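Local coordinates for protein cellulase IBT99 (Metagenomes, PDB 6WBT) that probably hydrolyses 6-phospho-alpha-glucosides as a family 4 glycosyl hydrolase, using NAD and a manganese ion and binding glucose-6-phosphate, at residues D191-D195 with H207-K211. Numbering follows the deposited sequence.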
# COMPACT_ATOMS: atom_id res chain seq x y z
N ASP A 191 -32.08 17.73 9.51
CA ASP A 191 -31.30 17.38 10.69
C ASP A 191 -30.61 16.03 10.57
O ASP A 191 -29.92 15.62 11.52
CB ASP A 191 -32.20 17.38 11.93
CG ASP A 191 -32.99 18.66 12.08
OD1 ASP A 191 -32.50 19.72 11.64
OD2 ASP A 191 -34.11 18.61 12.64
N ILE A 192 -30.76 15.34 9.45
CA ILE A 192 -30.19 14.01 9.27
C ILE A 192 -28.81 14.14 8.65
O ILE A 192 -28.52 15.07 7.89
CB ILE A 192 -31.13 13.11 8.44
CG1 ILE A 192 -31.13 11.68 8.98
CG2 ILE A 192 -30.74 13.12 6.96
CD1 ILE A 192 -31.72 11.54 10.37
N GLU A 193 -27.94 13.19 8.99
CA GLU A 193 -26.59 13.12 8.46
C GLU A 193 -26.02 11.76 8.82
O GLU A 193 -26.15 11.31 9.96
CB GLU A 193 -25.70 14.24 9.00
CG GLU A 193 -24.22 14.06 8.71
CD GLU A 193 -23.39 15.28 9.04
OE1 GLU A 193 -23.76 16.39 8.61
OE2 GLU A 193 -22.35 15.13 9.72
N SER A 194 -25.40 11.10 7.84
CA SER A 194 -24.96 9.73 8.02
C SER A 194 -23.55 9.56 7.46
O SER A 194 -23.13 10.29 6.56
CB SER A 194 -25.90 8.74 7.32
OG SER A 194 -25.97 9.01 5.93
N ASP A 195 -22.84 8.59 8.03
CA ASP A 195 -21.55 8.14 7.52
C ASP A 195 -21.77 6.95 6.61
O ASP A 195 -22.51 6.02 6.95
CB ASP A 195 -20.61 7.77 8.67
CG ASP A 195 -20.43 8.89 9.67
OD1 ASP A 195 -20.26 10.05 9.23
OD2 ASP A 195 -20.45 8.63 10.89
N HIS A 207 -23.03 4.95 10.38
CA HIS A 207 -23.64 5.69 11.47
C HIS A 207 -24.63 6.69 10.91
O HIS A 207 -24.40 7.29 9.85
CB HIS A 207 -22.58 6.44 12.31
CG HIS A 207 -21.64 5.53 13.05
ND1 HIS A 207 -20.35 5.31 12.64
CD2 HIS A 207 -21.82 4.79 14.17
CE1 HIS A 207 -19.76 4.48 13.48
NE2 HIS A 207 -20.63 4.14 14.41
N VAL A 208 -25.75 6.87 11.61
CA VAL A 208 -26.78 7.84 11.25
C VAL A 208 -27.15 8.62 12.50
O VAL A 208 -27.31 8.03 13.58
CB VAL A 208 -28.03 7.17 10.63
CG1 VAL A 208 -29.03 8.23 10.19
CG2 VAL A 208 -27.64 6.28 9.46
N ARG A 209 -27.29 9.94 12.37
CA ARG A 209 -27.57 10.79 13.51
C ARG A 209 -28.57 11.87 13.12
O ARG A 209 -28.47 12.47 12.04
CB ARG A 209 -26.28 11.43 14.04
CG ARG A 209 -25.39 12.03 12.97
CD ARG A 209 -24.00 12.35 13.50
NE ARG A 209 -23.08 12.69 12.41
CZ ARG A 209 -22.36 11.80 11.74
NH1 ARG A 209 -21.55 12.19 10.77
NH2 ARG A 209 -22.44 10.51 12.05
N CYS A 210 -29.54 12.10 14.00
CA CYS A 210 -30.54 13.15 13.84
C CYS A 210 -30.27 14.24 14.87
O CYS A 210 -30.21 13.95 16.07
CB CYS A 210 -31.96 12.60 14.01
SG CYS A 210 -33.24 13.85 14.32
N LYS A 211 -30.10 15.48 14.40
CA LYS A 211 -29.77 16.61 15.26
C LYS A 211 -28.51 16.34 16.08
O LYS A 211 -28.42 16.68 17.26
CB LYS A 211 -30.95 16.98 16.17
CG LYS A 211 -32.07 17.71 15.45
CD LYS A 211 -33.33 17.82 16.30
CE LYS A 211 -33.11 18.69 17.54
NZ LYS A 211 -34.37 18.82 18.33
O HOH W 1 -23.82 15.49 12.54
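Arg-209 NH1 is gripped by two carboxylates of the facing strand: Asp-195 OD1 at 2.9 Å, with an N-H...O angle of 169°, and Glu-193 OE2 at 3.2 Å. The Asp-195 grip is end-on and bidentate, since Arg-209 NH2 also reaches Asp-195 OD2 at 3.0 Å. Both oxygens lie near the guanidinium plane, although the carboxylate is turned obliquely against it, and OD2 is met from above its own plane. Glu-193 OE2 uses its anti lone pair, its carboxylate standing 80° to the guanidinium. CG of Arg-209 sits between backbone N and carbonyl carbon (chi1 47°), and the chain, extended from CG to NE, brings the guanidinium between the carboxylates of Glu-193 and Asp-195. A water accepts from Arg-209 NE at 2.9 Å. These side chains share one face of an antiparallel hairpin, whose Glu-193/Arg-209 pair is hydrogen-bonded, Arg-209 N to Glu-193 O measuring 3.0 Å and the return bond being weak. On the other face, Ile-192 CD1 packs on Cys-210 CB at 3.8 Å, and Ser-194 CB on Val-208 CG2; there Ser-194 OG hydrogen-bonds to Glu-178 OE2 of helix 173-184, and Cys-210 forms a disulfide with Cys-187. Arg-339 also pairs with Asp-195, while Arg-337 of the second subunit bridges Glu-193. Two acids thus face several arginines, which probably favours their ionised forms and ties the hairpin's charged face to the subunit interface.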